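Long-range contacts in putative leucoanthocyanidin reductase 1 (Vitis vinifera, PDB 3I6I), which probably catalyses the NADPH-dependent reduction of leucoanthocyanidins in flavonoid biosynthesis, as a Rossmann-fold member of the short-chain dehydrogenase/reductase family: residues G11-A16 with I84-S89; K113-S118 with S150-T155; V212-K217 with T297-D302. All blocks are in the same frame, centred on the assembly; numbering follows the deposited sequence. Where two conformers were deposited one is given.

The three contacts run from the core of the nucleotide-binding fold to its surface. Contact 1 is buried and joins two neighbouring parallel strands by a backbone ladder with aliphatic side chains on both faces. Contact 2, also largely buried, adds the next strand of the same sheet: V87 and S89 of contact 1 pair with L116, and a loop then meets the far edge through one bridge and an arginine-threonine bond. Contact 3 is only partly buried and pairs no strands; an arginine grips a carbonyl at the end of a short helix. Contacts 2 and 3 touch, T214 O lying 2.8 Å from T155 OG1, whereas contacts 1 and 3 stay about 10 Å apart at their nearest atoms.

Contact 1 (G11-A16 with I84-S89)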
# COMPACT_ATOMS: atom_id res chain seq x y z
N GLY A 11 -14.66 16.24 8.11
CA GLY A 11 -14.16 14.89 8.56
C GLY A 11 -12.66 14.87 8.87
O GLY A 11 -11.83 14.83 7.96
N ARG A 12 -12.32 14.85 10.15
CA ARG A 12 -10.91 14.87 10.59
C ARG A 12 -10.20 13.52 10.44
O ARG A 12 -10.68 12.47 10.90
CB ARG A 12 -10.81 15.35 12.04
CG ARG A 12 -11.28 16.75 12.23
CD ARG A 12 -11.15 17.16 13.67
NE ARG A 12 -11.60 18.52 13.87
CZ ARG A 12 -11.44 19.20 15.00
NH1 ARG A 12 -10.85 18.64 16.05
NH2 ARG A 12 -11.88 20.44 15.07
N VAL A 13 -9.06 13.55 9.75
CA VAL A 13 -8.32 12.34 9.40
C VAL A 13 -7.08 12.23 10.27
O VAL A 13 -6.35 13.22 10.39
CB VAL A 13 -7.83 12.36 7.92
CG1 VAL A 13 -7.09 11.04 7.58
CG2 VAL A 13 -8.99 12.61 6.97
N LEU A 14 -6.88 11.07 10.88
CA LEU A 14 -5.64 10.72 11.58
C LEU A 14 -4.91 9.67 10.77
O LEU A 14 -5.46 8.57 10.49
CB LEU A 14 -5.92 10.15 12.98
CG LEU A 14 -4.71 9.71 13.80
CD1 LEU A 14 -3.75 10.89 14.18
CD2 LEU A 14 -5.12 8.94 15.05
N ILE A 15 -3.67 9.96 10.42
CA ILE A 15 -2.80 9.01 9.69
C ILE A 15 -1.66 8.58 10.59
O ILE A 15 -0.91 9.42 11.12
CB ILE A 15 -2.25 9.67 8.41
CG1 ILE A 15 -3.42 10.19 7.55
CG2 ILE A 15 -1.32 8.70 7.63
CD1 ILE A 15 -3.06 10.69 6.24
N ALA A 16 -1.52 7.28 10.75
CA ALA A 16 -0.39 6.68 11.44
C ALA A 16 0.53 6.11 10.38
O ALA A 16 0.08 5.39 9.50
CB ALA A 16 -0.84 5.59 12.39
N ILE A 84 -11.44 12.78 16.10
CA ILE A 84 -11.08 12.14 14.85
C ILE A 84 -12.25 11.33 14.27
O ILE A 84 -12.91 10.58 15.00
CB ILE A 84 -9.85 11.22 15.05
CG1 ILE A 84 -8.63 12.06 15.46
CG2 ILE A 84 -9.59 10.36 13.78
CD1 ILE A 84 -8.36 13.30 14.60
N ASP A 85 -12.46 11.47 12.96
CA ASP A 85 -13.52 10.75 12.24
C ASP A 85 -13.04 9.55 11.41
O ASP A 85 -13.72 8.52 11.30
CB ASP A 85 -14.28 11.74 11.32
CG ASP A 85 -14.94 12.85 12.10
OD1 ASP A 85 -15.87 12.52 12.87
OD2 ASP A 85 -14.48 14.02 12.01
N ILE A 86 -11.84 9.69 10.84
CA ILE A 86 -11.29 8.79 9.85
C ILE A 86 -9.87 8.41 10.28
O ILE A 86 -9.05 9.29 10.50
CB ILE A 86 -11.25 9.48 8.48
CG1 ILE A 86 -12.68 9.75 7.96
CG2 ILE A 86 -10.46 8.63 7.46
CD1 ILE A 86 -12.76 10.75 6.84
N VAL A 87 -9.58 7.12 10.41
CA VAL A 87 -8.22 6.69 10.82
C VAL A 87 -7.63 5.91 9.66
O VAL A 87 -8.25 4.98 9.15
CB VAL A 87 -8.22 5.84 12.07
CG1 VAL A 87 -6.75 5.35 12.41
CG2 VAL A 87 -8.86 6.61 13.27
N VAL A 88 -6.44 6.30 9.23
CA VAL A 88 -5.71 5.59 8.17
C VAL A 88 -4.37 5.11 8.73
O VAL A 88 -3.57 5.94 9.17
CB VAL A 88 -5.46 6.46 6.92
CG1 VAL A 88 -4.70 5.68 5.88
CG2 VAL A 88 -6.78 7.02 6.31
N SER A 89 -4.13 3.80 8.72
CA SER A 89 -2.88 3.22 9.17
C SER A 89 -2.06 2.77 7.98
O SER A 89 -2.53 1.97 7.16
CB SER A 89 -3.13 2.04 10.08
OG SER A 89 -1.93 1.37 10.39
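D85 reaches R12 with both its main chain and its carboxylate, at the point where the segments 11-16 and 84-89 come together. Its CB packs 3.7 Å from R12 O; CG, anti to the carbonyl carbon of D85 (chi1 -61°), is swung back beside the backbone N; and OD2 at the tip accepts R12 N at 3.0 Å through its anti lone pair, with G11 CA close by. The other oxygen, OD1, forms a salt bridge with K113. R12 O is gripped twice, by D85 N at 2.9 Å and by I86 N at 3.0 Å, so the entry to the pairing is held by consecutive amides. Beyond it the strands 13-16 and 86-89 run parallel, 16° apart, and the bonds alternate: L14 N to I86 O, V88 N to L14 O, A16 N to V88 O. They are the first and fourth strands of the Rossmann sheet, neighbours in its 3-2-1-4-5 order, and A16 ends close to the bound NADPH. Side chains divide between the faces. V13, I15, I86 and V88 lie on one face, where helix 21-32 packs on V13, I15 and V88, and V13 CG1 meets I86 CG2 at 4.1 Å and V88 CG2 at 4.2 Å. L14 and V87 lie on the other, against helix 72-81. There I84 sets CG2 3.8 Å from L14 CB while its CD1 touches R12 CB. The arginine's extended chain leads away from the contact, and its NH1 bonds to H82 O.

Contact 2 (K113-S118 with S150-T155); sequences KRFLPS and SGIPFT. With NDP (NADPH dihydro-nicotinamide-adenine-dinucleotide phosphate), chain B.
A single bridge, F115 with F154, is all the backbone pairing between strand 114-116 and the loop 150-155, and the touching parts run 65° apart rather than side by side. Two bonds frame it: F115 N donates to P153 O at 2.9 Å, and T155 N to F115 O at 3.1 Å, the latter tilted 28° from the carbonyl plane. P153 lays CB 3.3 Å from K113 O. I152 CG2 packs against F115 CB at 3.6 Å, and the phenylalanine ring continues away from the loop toward helix 99-109, with P117 N over the centre of one face. The R114 chain, folded at chi2 and chi3, curls back so that CD and NH1 both approach T155. NH1 donates a hydrogen bond to T155 OG1 at 2.8 Å, the hydroxyl oxygen lying at the guanidinium edge, close to its plane. T155 CB also packs 3.9 Å from L116 CD1, the two side chains lying alongside and pointing the same way. A water donates to both P117 O and T155 O, continuing the link past the strand. The contact thus joins the fifth strand of the Rossmann sheet to the chain leaving helix 133-149, and the 113-118 segment ends at S118, whose OG accepts a bond from the ribose O3D of NADPH. NH1 of R114 and OG1 of T155 also bond to T214, and R114 NH2 to D211 O; these partners of the buried R114 are neutral oxygens, hydroxyl and carbonyl dipoles that probably stabilise its charge.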
# COMPACT_ATOMS: atom_id res chain seq x y z
N LYS A 113 -15.79 6.85 11.96
CA LYS A 113 -16.63 6.68 10.76
C LYS A 113 -16.00 5.79 9.70
O LYS A 113 -16.71 5.19 8.89
CB LYS A 113 -17.00 8.04 10.15
CG LYS A 113 -17.53 9.10 11.14
CD LYS A 113 -18.63 8.66 12.01
CE LYS A 113 -19.15 9.85 12.88
NZ LYS A 113 -18.11 10.35 13.85
N ARG A 114 -14.67 5.72 9.66
CA ARG A 114 -13.99 4.81 8.75
C ARG A 114 -12.58 4.52 9.23
O ARG A 114 -11.85 5.45 9.62
CB ARG A 114 -13.95 5.36 7.33
CG ARG A 114 -13.83 4.29 6.23
CD ARG A 114 -15.11 3.47 6.03
NE ARG A 114 -16.21 4.28 5.48
CZ ARG A 114 -16.39 4.54 4.18
NH1 ARG A 114 -15.58 4.03 3.25
NH2 ARG A 114 -17.39 5.29 3.79
N PHE A 115 -12.19 3.26 9.20
CA PHE A 115 -10.83 2.83 9.46
C PHE A 115 -10.29 2.17 8.21
O PHE A 115 -10.91 1.22 7.65
CB PHE A 115 -10.79 1.81 10.60
CG PHE A 115 -9.40 1.25 10.92
CD1 PHE A 115 -9.25 -0.09 11.13
CD2 PHE A 115 -8.25 2.08 10.99
CE1 PHE A 115 -7.99 -0.64 11.44
CE2 PHE A 115 -7.01 1.57 11.27
CZ PHE A 115 -6.87 0.21 11.53
N LEU A 116 -9.11 2.62 7.79
CA LEU A 116 -8.35 1.90 6.76
C LEU A 116 -7.09 1.28 7.37
O LEU A 116 -6.11 2.01 7.66
CB LEU A 116 -7.93 2.83 5.60
CG LEU A 116 -9.00 3.25 4.57
CD1 LEU A 116 -10.21 3.99 5.24
CD2 LEU A 116 -8.38 4.17 3.50
N PRO A 117 -7.10 -0.04 7.63
CA PRO A 117 -5.87 -0.64 8.17
C PRO A 117 -4.77 -0.68 7.14
O PRO A 117 -5.00 -0.37 5.96
CB PRO A 117 -6.28 -2.03 8.60
CG PRO A 117 -7.49 -2.33 7.70
CD PRO A 117 -8.17 -1.05 7.43
N SER A 118 -3.58 -1.10 7.60
CA SER A 118 -2.38 -1.10 6.78
C SER A 118 -2.40 -2.28 5.84
O SER A 118 -1.89 -3.36 6.14
CB SER A 118 -1.12 -1.09 7.62
OG SER A 118 -0.00 -0.86 6.77
N SER A 150 -15.25 -6.00 15.84
CA SER A 150 -15.40 -4.83 16.67
C SER A 150 -16.46 -3.85 16.17
O SER A 150 -16.74 -2.84 16.82
CB SER A 150 -14.03 -4.14 16.84
OG SER A 150 -13.15 -5.06 17.52
N GLY A 151 -17.02 -4.13 14.99
CA GLY A 151 -18.02 -3.26 14.39
C GLY A 151 -17.50 -1.91 13.89
O GLY A 151 -18.26 -0.96 13.75
N ILE A 152 -16.22 -1.82 13.59
CA ILE A 152 -15.62 -0.59 13.08
C ILE A 152 -15.86 -0.51 11.57
O ILE A 152 -15.50 -1.44 10.86
CB ILE A 152 -14.09 -0.59 13.32
CG1 ILE A 152 -13.75 -0.72 14.81
CG2 ILE A 152 -13.46 0.66 12.72
CD1 ILE A 152 -14.37 0.33 15.68
N PRO A 153 -16.45 0.60 11.05
CA PRO A 153 -16.63 0.63 9.59
C PRO A 153 -15.26 0.69 8.92
O PRO A 153 -14.40 1.43 9.40
CB PRO A 153 -17.33 1.94 9.33
CG PRO A 153 -17.80 2.42 10.65
CD PRO A 153 -17.01 1.81 11.70
N PHE A 154 -15.08 -0.04 7.85
CA PHE A 154 -13.76 -0.19 7.28
C PHE A 154 -13.71 -0.06 5.76
O PHE A 154 -14.74 -0.18 5.04
CB PHE A 154 -13.22 -1.56 7.69
CG PHE A 154 -13.99 -2.71 7.12
CD1 PHE A 154 -15.07 -3.30 7.82
CD2 PHE A 154 -13.71 -3.19 5.85
CE1 PHE A 154 -15.77 -4.35 7.24
CE2 PHE A 154 -14.43 -4.25 5.31
CZ PHE A 154 -15.45 -4.82 5.99
N THR A 155 -12.51 0.16 5.27
CA THR A 155 -12.23 0.06 3.84
C THR A 155 -10.82 -0.56 3.71
O THR A 155 -9.90 -0.10 4.35
CB THR A 155 -12.29 1.45 3.14
OG1 THR A 155 -13.63 1.99 3.20
CG2 THR A 155 -11.90 1.34 1.67
PA NDP B . 7.27 2.09 6.34
O1A NDP B . 8.19 1.23 7.17
O2A NDP B . 7.92 2.92 5.08
O5B NDP B . 6.45 3.20 7.17
C5B NDP B . 5.81 2.84 8.36
C4B NDP B . 5.30 4.03 9.08
O4B NDP B . 4.63 3.43 10.25
C3B NDP B . 6.45 4.92 9.63
O3B NDP B . 6.07 6.32 9.65
C2B NDP B . 6.62 4.41 11.06
O2B NDP B . 7.13 5.45 11.89
C1B NDP B . 5.16 4.16 11.42
N9A NDP B . 4.92 3.30 12.59
C8A NDP B . 5.32 2.04 12.72
N7A NDP B . 4.90 1.57 13.89
C5A NDP B . 4.21 2.54 14.51
C6A NDP B . 3.55 2.62 15.74
N6A NDP B . 3.51 1.57 16.56
N1A NDP B . 2.94 3.77 16.07
C2A NDP B . 2.96 4.81 15.24
N3A NDP B . 3.57 4.77 14.05
C4A NDP B . 4.21 3.64 13.67
O3 NDP B . 6.14 1.13 5.73
PN NDP B . 5.66 0.92 4.18
O1N NDP B . 5.21 2.12 3.42
O2N NDP B . 6.80 0.03 3.56
O5D NDP B . 4.45 -0.15 4.47
C5D NDP B . 3.13 0.33 4.75
C4D NDP B . 2.13 -0.70 4.30
O4D NDP B . 2.22 -0.65 2.85
C3D NDP B . 2.42 -2.12 4.71
O3D NDP B . 1.19 -2.80 4.92
C2D NDP B . 3.09 -2.70 3.48
O2D NDP B . 2.77 -4.07 3.41
C1D NDP B . 2.38 -1.97 2.33
N1N NDP B . 3.22 -1.69 1.11
C2N NDP B . 2.71 -1.88 -0.19
C3N NDP B . 3.54 -1.99 -1.23
C7N NDP B . 2.98 -2.17 -2.65
O7N NDP B . 1.76 -2.17 -2.85
N7N NDP B . 3.86 -2.23 -3.63
C4N NDP B . 5.06 -1.92 -0.99
C5N NDP B . 5.38 -1.16 0.29
C6N NDP B . 4.46 -1.02 1.24
P2B NDP B . 8.68 5.28 12.52
O1X NDP B . 9.67 5.37 11.42
O2X NDP B . 8.74 6.42 13.63
O3X NDP B . 8.70 3.88 13.24
O HOH W 1 -7.04 -0.32 4.06

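Contact 3 (V212-K217 with T297-D302)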
# COMPACT_ATOMS: atom_id res chain seq x y z
N VAL A 212 -19.77 6.52 0.10
CA VAL A 212 -20.75 5.49 0.51
C VAL A 212 -20.48 4.12 -0.13
O VAL A 212 -20.81 3.06 0.41
CB VAL A 212 -22.19 5.93 0.23
CG1 VAL A 212 -22.49 5.86 -1.34
CG2 VAL A 212 -23.16 5.05 1.03
N ARG A 213 -19.86 4.13 -1.32
CA ARG A 213 -19.71 2.94 -2.09
C ARG A 213 -18.52 2.07 -1.65
O ARG A 213 -18.38 0.94 -2.12
CB ARG A 213 -19.49 3.30 -3.57
CG ARG A 213 -20.67 4.11 -4.15
CD ARG A 213 -20.34 4.58 -5.57
NE ARG A 213 -19.29 5.59 -5.50
CZ ARG A 213 -18.53 5.98 -6.52
NH1 ARG A 213 -18.74 5.50 -7.75
NH2 ARG A 213 -17.58 6.87 -6.29
N THR A 214 -17.69 2.61 -0.78
CA THR A 214 -16.50 1.86 -0.29
C THR A 214 -16.64 1.42 1.17
O THR A 214 -15.75 0.81 1.75
CB THR A 214 -15.28 2.71 -0.41
OG1 THR A 214 -15.42 3.89 0.38
CG2 THR A 214 -15.03 3.00 -1.90
N LEU A 215 -17.80 1.68 1.74
CA LEU A 215 -18.06 1.30 3.11
C LEU A 215 -18.10 -0.21 3.31
O LEU A 215 -18.92 -0.92 2.71
CB LEU A 215 -19.37 1.92 3.57
CG LEU A 215 -19.88 1.53 4.94
CD1 LEU A 215 -18.88 1.95 6.03
CD2 LEU A 215 -21.29 2.16 5.15
N ASN A 216 -17.24 -0.72 4.20
CA ASN A 216 -17.17 -2.13 4.47
C ASN A 216 -16.84 -2.97 3.21
O ASN A 216 -17.28 -4.13 3.06
CB ASN A 216 -18.42 -2.59 5.19
CG ASN A 216 -18.65 -1.84 6.48
OD1 ASN A 216 -17.72 -1.33 7.10
ND2 ASN A 216 -19.90 -1.80 6.92
N LYS A 217 -15.99 -2.39 2.38
CA LYS A 217 -15.57 -2.99 1.11
C LYS A 217 -14.09 -3.11 0.96
O LYS A 217 -13.33 -2.34 1.54
CB LYS A 217 -16.00 -2.18 -0.11
CG LYS A 217 -17.44 -1.83 -0.21
CD LYS A 217 -18.29 -3.02 -0.39
CE LYS A 217 -19.75 -2.62 -0.75
NZ LYS A 217 -20.60 -2.70 0.45
N THR A 297 -13.75 2.20 -11.88
CA THR A 297 -15.21 2.30 -12.09
C THR A 297 -15.87 3.17 -11.02
O THR A 297 -16.91 3.79 -11.29
CB THR A 297 -15.83 0.90 -12.23
OG1 THR A 297 -15.72 0.17 -11.03
CG2 THR A 297 -15.13 0.11 -13.33
N LEU A 298 -15.27 3.28 -9.83
CA LEU A 298 -15.71 4.24 -8.82
C LEU A 298 -15.54 5.67 -9.29
O LEU A 298 -16.38 6.51 -8.99
CB LEU A 298 -14.93 4.09 -7.51
CG LEU A 298 -15.22 2.83 -6.70
CD1 LEU A 298 -14.16 2.66 -5.58
CD2 LEU A 298 -16.68 2.88 -6.10
N TYR A 299 -14.42 5.95 -9.98
CA TYR A 299 -14.02 7.33 -10.27
C TYR A 299 -13.75 7.45 -11.76
O TYR A 299 -12.62 7.50 -12.22
CB TYR A 299 -12.79 7.69 -9.41
CG TYR A 299 -13.08 7.47 -7.94
CD1 TYR A 299 -14.10 8.19 -7.29
CD2 TYR A 299 -12.36 6.56 -7.21
CE1 TYR A 299 -14.38 7.97 -5.96
CE2 TYR A 299 -12.63 6.33 -5.89
CZ TYR A 299 -13.64 7.03 -5.27
OH TYR A 299 -13.89 6.76 -3.96
N PRO A 300 -14.82 7.38 -12.55
CA PRO A 300 -14.64 7.39 -14.01
C PRO A 300 -14.10 8.72 -14.54
O PRO A 300 -14.31 9.78 -13.93
CB PRO A 300 -16.07 7.17 -14.56
CG PRO A 300 -17.00 7.57 -13.39
CD PRO A 300 -16.22 7.18 -12.15
N GLU A 301 -13.43 8.65 -15.68
CA GLU A 301 -12.88 9.85 -16.33
C GLU A 301 -11.87 10.61 -15.42
O GLU A 301 -11.84 11.86 -15.36
CB GLU A 301 -13.98 10.77 -16.84
CG GLU A 301 -14.68 10.20 -18.06
CD GLU A 301 -15.80 11.06 -18.55
OE1 GLU A 301 -15.86 12.25 -18.17
OE2 GLU A 301 -16.64 10.56 -19.32
N ASP A 302 -11.09 9.82 -14.70
CA ASP A 302 -10.07 10.33 -13.78
C ASP A 302 -8.85 9.43 -13.94
O ASP A 302 -8.63 8.48 -13.18
CB ASP A 302 -10.63 10.33 -12.36
CG ASP A 302 -9.86 11.26 -11.44
OD1 ASP A 302 -8.73 11.65 -11.81
OD2 ASP A 302 -10.36 11.57 -10.32
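No strands pair between R213 and L298, whose CA atoms stand 7.9 Å apart: the loop 212-217, which makes a type II turn from T214 to K217, faces the end of the short helix 295-298, and side chains carry the contact. R213 spans the gap. Its chain bends at chi3 (-69°), bringing the guanidinium end-on to L298 O, so that NH1 at 2.9 Å and NH2 at 3.0 Å both donate to this one oxygen. Both bonds are bent, as sharing a single acceptor requires. The oxygen lies at the edge of the guanidinium, close to its plane. Seen from the oxygen the two bonds differ: NH1 sits in the carbonyl plane on a lone pair, whereas NH2 stands 35° above that plane. L298 also supplies a methyl, CD2, which rests 3.6 Å from R213 CZ over the centre of one guanidinium face, while CB of the arginine touches the same methyl. R213 may also answer the slight negative polarity at the end of this short helix, and it ties this end to the loop between helix 198-208 and strand 217-220, beside the Rossmann sheet. Y299, the first residue to leave helical geometry, turns its ring nearly perpendicular to the guanidinium, the planes 87° apart, and CE1 comes 3.4 Å from R213 NH2. D211 joins these two residues, with OD2 forming a salt bridge to R213 NH2 and hydrogen-bonded to Y299 OH. The Y299 side chain also packs on F204, K207 and T208 of helix 198-208. Next to R213, T214 sends CG2 across to L298 CD1 at 3.8 Å, while its OG1 bonds to T208 O.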